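Local coordinates for protein nidogen-1 (Mus musculus, PDB 1GL4) that binds laminin, collagen IV and perlecan in basement membranes and probably has a role in contacts between cells and the extracellular matrix, at residues G85-E96 / K262-N273. Sequence-based numbering, arbitrary orientation.
Sequences GRSYTAISTIPE and KEERILRYALSN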
ATOM      1  N   GLY A  85       8.814  -3.960   1.639  1.00 17.61           N
ATOM      2  CA  GLY A  85       7.829  -4.437   0.684  1.00 20.50           C
ATOM      3  C   GLY A  85       6.376  -4.563   1.123  1.00 21.67           C
ATOM      4  O   GLY A  85       5.540  -5.019   0.339  1.00 23.66           O
ATOM      5  N   ARG A  86       6.048  -4.165   2.349  1.00 18.94           N
ATOM      6  CA  ARG A  86       4.662  -4.280   2.795  1.00 18.19           C
ATOM      7  C   ARG A  86       3.971  -2.925   2.966  1.00 16.43           C
ATOM      8  O   ARG A  86       4.461  -2.051   3.681  1.00 13.70           O
ATOM      9  CB  ARG A  86       4.601  -5.077   4.099  1.00 19.53           C
ATOM     10  CG  ARG A  86       3.195  -5.549   4.483  1.00 22.93           C
ATOM     11  CD  ARG A  86       3.256  -6.690   5.497  1.00 24.35           C
ATOM     12  NE  ARG A  86       1.931  -7.119   5.949  1.00 23.93           N
ATOM     13  CZ  ARG A  86       1.019  -7.714   5.184  1.00 23.31           C
ATOM     14  NH1 ARG A  86       1.267  -7.972   3.905  1.00 17.47           N
ATOM     15  NH2 ARG A  86      -0.155  -8.051   5.708  1.00 23.59           N
ATOM     16  N   SER A  87       2.834  -2.747   2.299  1.00 15.96           N
ATOM     17  CA  SER A  87       2.099  -1.493   2.406  1.00 16.30           C
ATOM     18  C   SER A  87       0.814  -1.699   3.196  1.00 15.88           C
ATOM     19  O   SER A  87       0.063  -2.646   2.945  1.00 14.01           O
ATOM     20  CB  SER A  87       1.774  -0.932   1.017  1.00 18.04           C
ATOM     21  OG  SER A  87       0.925  -1.803   0.293  1.00 25.86           O
ATOM     22  N   TYR A  88       0.580  -0.811   4.159  1.00 15.17           N
ATOM     23  CA  TYR A  88      -0.604  -0.861   5.015  1.00 12.64           C
ATOM     24  C   TYR A  88      -1.436   0.392   4.753  1.00 13.14           C
ATOM     25  O   TYR A  88      -0.955   1.509   4.945  1.00 12.84           O
ATOM     26  CB  TYR A  88      -0.202  -0.887   6.491  1.00 14.23           C
ATOM     27  CG  TYR A  88       0.747  -1.998   6.892  1.00 12.08           C
ATOM     28  CD1 TYR A  88       2.100  -1.944   6.556  1.00 12.48           C
ATOM     29  CD2 TYR A  88       0.299  -3.081   7.655  1.00 12.95           C
ATOM     30  CE1 TYR A  88       2.990  -2.938   6.977  1.00 12.81           C
ATOM     31  CE2 TYR A  88       1.178  -4.080   8.081  1.00 12.72           C
ATOM     32  CZ  TYR A  88       2.525  -3.998   7.739  1.00 13.13           C
ATOM     33  OH  TYR A  88       3.404  -4.974   8.161  1.00 15.67           O
ATOM     34  N   THR A  89      -2.683   0.220   4.329  1.00 10.95           N
ATOM     35  CA  THR A  89      -3.532   1.371   4.033  1.00 11.32           C
ATOM     36  C   THR A  89      -4.830   1.400   4.841  1.00 12.45           C
ATOM     37  O   THR A  89      -5.482   0.369   5.030  1.00 10.62           O
ATOM     38  CB  THR A  89      -3.888   1.418   2.518  1.00 12.86           C
ATOM     39  OG1 THR A  89      -2.685   1.500   1.743  1.00 11.72           O
ATOM     40  CG2 THR A  89      -4.766   2.626   2.206  1.00 13.65           C
ATOM     41  N   ALA A  90      -5.188   2.589   5.323  1.00 11.72           N
ATOM     42  CA  ALA A  90      -6.416   2.787   6.095  1.00 11.87           C
ATOM     43  C   ALA A  90      -7.233   3.904   5.454  1.00 11.96           C
ATOM     44  O   ALA A  90      -6.699   4.962   5.113  1.00 10.12           O
ATOM     45  CB  ALA A  90      -6.088   3.152   7.534  1.00 13.15           C
ATOM     46  N   ILE A  91      -8.529   3.665   5.295  1.00 10.08           N
ATOM     47  CA  ILE A  91      -9.416   4.648   4.701  1.00 12.24           C
ATOM     48  C   ILE A  91     -10.605   4.783   5.647  1.00 13.37           C
ATOM     49  O   ILE A  91     -11.394   3.854   5.795  1.00 10.45           O
ATOM     50  CB  ILE A  91      -9.873   4.182   3.302  1.00 12.78           C
ATOM     51  CG1 ILE A  91      -8.636   3.940   2.423  1.00 12.09           C
ATOM     52  CG2 ILE A  91     -10.799   5.219   2.682  1.00 10.81           C
ATOM     53  CD1 ILE A  91      -8.914   3.289   1.072  1.00 12.55           C
ATOM     54  N   SER A  92     -10.737   5.930   6.305  1.00 16.90           N
ATOM     55  CA  SER A  92     -11.838   6.051   7.248  1.00 20.87           C
ATOM     56  C   SER A  92     -12.816   7.177   7.096  1.00 25.38           C
ATOM     57  O   SER A  92     -12.468   8.312   6.783  1.00 26.81           O
ATOM     58  CB  SER A  92     -11.349   6.051   8.684  1.00 19.27           C
ATOM     59  OG  SER A  92     -12.484   6.057   9.539  1.00 18.04           O
ATOM     60  N   THR A  93     -14.040   6.798   7.438  1.00 29.28           N
ATOM     61  CA  THR A  93     -15.257   7.561   7.363  1.00 29.18           C
ATOM     62  C   THR A  93     -15.762   6.995   6.051  1.00 25.08           C
ATOM     63  O   THR A  93     -15.921   7.696   5.058  1.00 23.63           O
ATOM     64  CB  THR A  93     -15.053   9.090   7.278  1.00 35.01           C
ATOM     65  OG1 THR A  93     -14.260   9.422   6.131  1.00 39.61           O
ATOM     66  CG2 THR A  93     -14.391   9.602   8.559  1.00 38.67           C
ATOM     67  N   ILE A  94     -15.922   5.675   6.058  1.00 20.76           N
ATOM     68  CA  ILE A  94     -16.445   4.933   4.921  1.00 17.94           C
ATOM     69  C   ILE A  94     -17.750   4.344   5.444  1.00 16.74           C
ATOM     70  O   ILE A  94     -17.741   3.569   6.398  1.00 14.32           O
ATOM     71  CB  ILE A  94     -15.498   3.784   4.488  1.00 17.52           C
ATOM     72  CG1 ILE A  94     -14.297   4.343   3.712  1.00 17.35           C
ATOM     73  CG2 ILE A  94     -16.257   2.790   3.619  1.00 17.53           C
ATOM     74  CD1 ILE A  94     -14.654   4.950   2.357  1.00 16.65           C
ATOM     75  N   PRO A  95     -18.886   4.722   4.832  1.00 16.84           N
ATOM     76  CA  PRO A  95     -20.236   4.271   5.196  1.00 18.02           C
ATOM     77  C   PRO A  95     -20.418   2.759   5.129  1.00 17.49           C
ATOM     78  O   PRO A  95     -19.886   2.110   4.232  1.00 15.12           O
ATOM     79  CB  PRO A  95     -21.128   4.983   4.178  1.00 18.02           C
ATOM     80  CG  PRO A  95     -20.328   6.192   3.792  1.00 21.72           C
ATOM     81  CD  PRO A  95     -18.942   5.634   3.677  1.00 16.72           C
ATOM     82  N   GLU A  96     -21.184   2.214   6.074  1.00 19.27           N
ATOM     83  CA  GLU A  96     -21.455   0.780   6.123  1.00 21.16           C
ATOM     84  C   GLU A  96     -22.193   0.343   4.863  1.00 20.15           C
ATOM     85  O   GLU A  96     -22.172  -0.828   4.488  1.00 20.94           O
ATOM     86  CB  GLU A  96     -22.318   0.430   7.338  1.00 26.17           C
ATOM     87  CG  GLU A  96     -22.359   1.495   8.424  1.00 33.68           C
ATOM     88  CD  GLU A  96     -23.043   2.773   7.965  1.00 36.01           C
ATOM     89  OE1 GLU A  96     -24.196   2.690   7.487  1.00 39.08           O
ATOM     90  OE2 GLU A  96     -22.428   3.856   8.084  1.00 36.40           O
ATOM     91  N   LYS A 262     -17.171  -1.927  10.926  1.00 23.41           N
ATOM     92  CA  LYS A 262     -18.365  -1.107  11.046  1.00 26.22           C
ATOM     93  C   LYS A 262     -18.301  -0.128  12.222  1.00 26.10           C
ATOM     94  O   LYS A 262     -18.751   1.012  12.112  1.00 26.46           O
ATOM     95  CB  LYS A 262     -19.582  -2.024  11.198  1.00 28.06           C
ATOM     96  CG  LYS A 262     -20.910  -1.305  11.276  1.00 32.78           C
ATOM     97  CD  LYS A 262     -22.044  -2.302  11.474  1.00 34.07           C
ATOM     98  CE  LYS A 262     -23.400  -1.615  11.452  1.00 36.24           C
ATOM     99  NZ  LYS A 262     -23.541  -0.579  12.517  1.00 37.73           N
ATOM    100  N   GLU A 263     -17.735  -0.574  13.340  1.00 26.17           N
ATOM    101  CA  GLU A 263     -17.636   0.260  14.537  1.00 27.99           C
ATOM    102  C   GLU A 263     -16.853   1.550  14.328  1.00 27.24           C
ATOM    103  O   GLU A 263     -17.302   2.619  14.736  1.00 27.56           O
ATOM    104  CB  GLU A 263     -17.016  -0.534  15.691  1.00 28.74           C
ATOM    105  CG  GLU A 263     -17.931  -1.595  16.283  1.00 33.41           C
ATOM    106  CD  GLU A 263     -18.401  -2.604  15.253  1.00 36.40           C
ATOM    107  OE1 GLU A 263     -17.540  -3.246  14.612  1.00 38.31           O
ATOM    108  OE2 GLU A 263     -19.630  -2.752  15.086  1.00 37.46           O
ATOM    109  N   GLU A 264     -15.681   1.455  13.709  1.00 26.26           N
ATOM    110  CA  GLU A 264     -14.876   2.643  13.464  1.00 25.07           C
ATOM    111  C   GLU A 264     -15.041   3.120  12.021  1.00 22.74           C
ATOM    112  O   GLU A 264     -14.438   4.111  11.613  1.00 20.95           O
ATOM    113  CB  GLU A 264     -13.394   2.363  13.778  1.00 27.36           C
ATOM    114  CG  GLU A 264     -13.157   1.936  15.232  1.00 30.16           C
ATOM    115  CD  GLU A 264     -11.694   1.965  15.657  1.00 32.32           C
ATOM    116  OE1 GLU A 264     -11.400   1.481  16.767  1.00 35.51           O
ATOM    117  OE2 GLU A 264     -10.839   2.473  14.901  1.00 32.95           O
ATOM    118  N   ARG A 265     -15.881   2.418  11.265  1.00 20.15           N
ATOM    119  CA  ARG A 265     -16.136   2.755   9.865  1.00 19.77           C
ATOM    120  C   ARG A 265     -14.826   2.955   9.121  1.00 18.06           C
ATOM    121  O   ARG A 265     -14.598   3.989   8.488  1.00 16.18           O
ATOM    122  CB  ARG A 265     -16.982   4.023   9.766  1.00 21.92           C
ATOM    123  CG  ARG A 265     -18.384   3.866  10.308  1.00 27.99           C
ATOM    124  CD  ARG A 265     -19.189   5.124  10.076  1.00 31.95           C
ATOM    125  NE  ARG A 265     -20.602   4.929  10.379  1.00 37.24           N
ATOM    126  CZ  ARG A 265     -21.559   5.787  10.038  1.00 40.93           C
ATOM    127  NH1 ARG A 265     -21.253   6.900   9.380  1.00 42.61           N
ATOM    128  NH2 ARG A 265     -22.823   5.531  10.351  1.00 42.94           N
ATOM    129  N   ILE A 266     -13.965   1.948   9.191  1.00 16.47           N
ATOM    130  CA  ILE A 266     -12.672   2.034   8.542  1.00 16.08           C
ATOM    131  C   ILE A 266     -12.410   0.848   7.632  1.00 15.08           C
ATOM    132  O   ILE A 266     -12.694  -0.297   7.981  1.00 14.97           O
ATOM    133  CB  ILE A 266     -11.550   2.144   9.601  1.00 18.41           C
ATOM    134  CG1 ILE A 266     -10.182   2.169   8.921  1.00 18.91           C
ATOM    135  CG2 ILE A 266     -11.656   0.990  10.586  1.00 21.90           C
ATOM    136  CD1 ILE A 266      -9.046   2.498   9.874  1.00 23.87           C
ATOM    137  N   LEU A 267     -11.882   1.143   6.449  1.00 14.58           N
ATOM    138  CA  LEU A 267     -11.555   0.134   5.454  1.00 13.91           C
ATOM    139  C   LEU A 267     -10.033  -0.040   5.483  1.00 13.31           C
ATOM    140  O   LEU A 267      -9.297   0.946   5.418  1.00 12.22           O
ATOM    141  CB  LEU A 267     -12.021   0.629   4.081  1.00 14.32           C
ATOM    142  CG  LEU A 267     -11.884  -0.209   2.813  1.00 12.19           C
ATOM    143  CD1 LEU A 267     -12.718  -1.484   2.902  1.00 10.02           C
ATOM    144  CD2 LEU A 267     -12.343   0.646   1.633  1.00 13.06           C
ATOM    145  N   ARG A 268      -9.568  -1.285   5.586  1.00 13.00           N
ATOM    146  CA  ARG A 268      -8.133  -1.572   5.644  1.00 13.23           C
ATOM    147  C   ARG A 268      -7.647  -2.550   4.567  1.00 14.57           C
ATOM    148  O   ARG A 268      -8.296  -3.566   4.290  1.00 12.35           O
ATOM    149  CB  ARG A 268      -7.771  -2.125   7.033  1.00 14.77           C
ATOM    150  CG  ARG A 268      -8.064  -1.171   8.200  1.00 13.27           C
ATOM    151  CD  ARG A 268      -7.757  -1.825   9.549  1.00 19.16           C
ATOM    152  NE  ARG A 268      -7.937  -0.912  10.680  1.00 19.79           N
ATOM    153  CZ  ARG A 268      -7.152   0.135  10.933  1.00 22.81           C
ATOM    154  NH1 ARG A 268      -6.127   0.408  10.136  1.00 20.80           N
ATOM    155  NH2 ARG A 268      -7.389   0.914  11.982  1.00 23.86           N
ATOM    156  N   TYR A 269      -6.504  -2.228   3.961  1.00 12.44           N
ATOM    157  CA  TYR A 269      -5.893  -3.060   2.922  1.00 14.15           C
ATOM    158  C   TYR A 269      -4.407  -3.246   3.247  1.00 14.65           C
ATOM    159  O   TYR A 269      -3.725  -2.280   3.594  1.00 15.57           O
ATOM    160  CB  TYR A 269      -5.982  -2.378   1.547  1.00 11.59           C
ATOM    161  CG  TYR A 269      -7.369  -2.098   1.016  1.00 13.07           C
ATOM    162  CD1 TYR A 269      -7.684  -0.843   0.494  1.00 13.84           C
ATOM    163  CD2 TYR A 269      -8.341  -3.101   0.948  1.00 12.21           C
ATOM    164  CE1 TYR A 269      -8.922  -0.587  -0.092  1.00 13.41           C
ATOM    165  CE2 TYR A 269      -9.590  -2.855   0.357  1.00 11.08           C
ATOM    166  CZ  TYR A 269      -9.867  -1.599  -0.161  1.00 12.78           C
ATOM    167  OH  TYR A 269     -11.071  -1.341  -0.775  1.00 13.53           O
ATOM    168  N   ALA A 270      -3.901  -4.472   3.134  1.00 12.11           N
ATOM    169  CA  ALA A 270      -2.485  -4.722   3.391  1.00 13.05           C
ATOM    170  C   ALA A 270      -1.952  -5.773   2.422  1.00 12.41           C
ATOM    171  O   ALA A 270      -2.626  -6.763   2.143  1.00 12.20           O
ATOM    172  CB  ALA A 270      -2.276  -5.187   4.833  1.00 12.59           C
ATOM    173  N   LEU A 271      -0.757  -5.538   1.888  1.00 13.16           N
ATOM    174  CA  LEU A 271      -0.135  -6.484   0.971  1.00 14.48           C
ATOM    175  C   LEU A 271       1.389  -6.355   0.855  1.00 15.06           C
ATOM    176  O   LEU A 271       1.967  -5.287   1.101  1.00 13.63           O
ATOM    177  CB  LEU A 271      -0.782  -6.407  -0.424  1.00 17.32           C
ATOM    178  CG  LEU A 271      -1.253  -5.122  -1.107  1.00 20.56           C
ATOM    179  CD1 LEU A 271      -1.778  -5.473  -2.507  1.00 20.37           C
ATOM    180  CD2 LEU A 271      -2.358  -4.463  -0.313  1.00 20.85           C
ATOM    181  N   SER A 272       2.028  -7.463   0.488  1.00 12.90           N
ATOM    182  CA  SER A 272       3.481  -7.521   0.334  1.00 14.39           C
ATOM    183  C   SER A 272       3.853  -7.542  -1.147  1.00 14.63           C
ATOM    184  O   SER A 272       3.220  -8.242  -1.939  1.00 14.32           O
ATOM    185  CB  SER A 272       4.018  -8.752   1.056  1.00 14.07           C
ATOM    186  OG  SER A 272       3.778  -8.632   2.450  1.00 14.43           O
ATOM    187  N   ASN A 273       4.896  -6.796  -1.507  1.00 14.55           N
ATOM    188  CA  ASN A 273       5.300  -6.662  -2.907  1.00 16.04           C
ATOM    189  C   ASN A 273       6.794  -6.760  -3.219  1.00 15.35           C
ATOM    190  O   ASN A 273       7.630  -6.257  -2.465  1.00 13.17           O
ATOM    191  CB  ASN A 273       4.814  -5.303  -3.428  1.00 16.84           C
ATOM    192  CG  ASN A 273       3.340  -5.085  -3.201  1.00 21.38           C
ATOM    193  OD1 ASN A 273       2.537  -5.233  -4.117  1.00 21.12           O
ATOM    194  ND2 ASN A 273       2.970  -4.741  -1.965  1.00 23.71           N
TER
HETATM  195  O   HOH W   1      -1.885  -0.980   0.983  1.00 13.92           O
HETATM  196  O   HOH W   2      -4.532  -0.394   7.800  1.00 22.85           O
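Arg-86 reaches Ser-272 and Ala-270 with its CG anti to the backbone N (chi1 -166°); the chain runs out straight and turns at its last torsion (67°), which brings the guanidinium over Ala-270 and beside Ser-272. Its NH1 donates to Ser-272 OG at 3.0 Å, with the oxygen 23° out of the guanidinium plane. Ala-270 CB sits over one face of the group. The same NH1 also bonds Ser-255 O of strand 248-261, which flanks strand 266-273 as strand 69-81 flanks 86-92, and NH2 bonds the backbone of the chain of another protein. A leucine here would probably leave Ser-272 OG without this donor and lose the bonds this guanidinium makes to Ser-255 O and to the other protein.

Ile-266 CD1 lies over the centre of the Arg-268 guanidinium, 3.1 Å above the plane. Water 2 meets the edge of the group, accepting from NH1 at 2.9 Å; NH1 also bonds the backbone of the other protein, which the guanidinium meets in a cation-pi contact too. Ala-90 CB packs 3.8 Å from Ile-266 CD1. On the other face of the sheet, Ile-91 CD1 lies 4.0 Å from Tyr-269 CE1. Water 1 bridges Ser-87 OG and Thr-89 OG1; the latter also bonds Ser-78 OG.

Six backbone bonds join the pairs Ser-87/Leu-271, Thr-89/Tyr-269 and Ile-91/Leu-267. At the far end, Arg-265 O accepts from three donors: Ser-92 OG, Thr-93 N and Ile-94 N. The Ser-92 hydroxyl approaches from above the carbonyl plane.

The strands run antiparallel at 164° in the nidogen G2 beta-barrel. Their face of Tyr-88, Ala-90, Arg-268 and Ala-270 meets the other protein, and Arg-268 is involved in perlecan binding, as are His-77, close to Ala-90, and Tyr-79, close to Tyr-88.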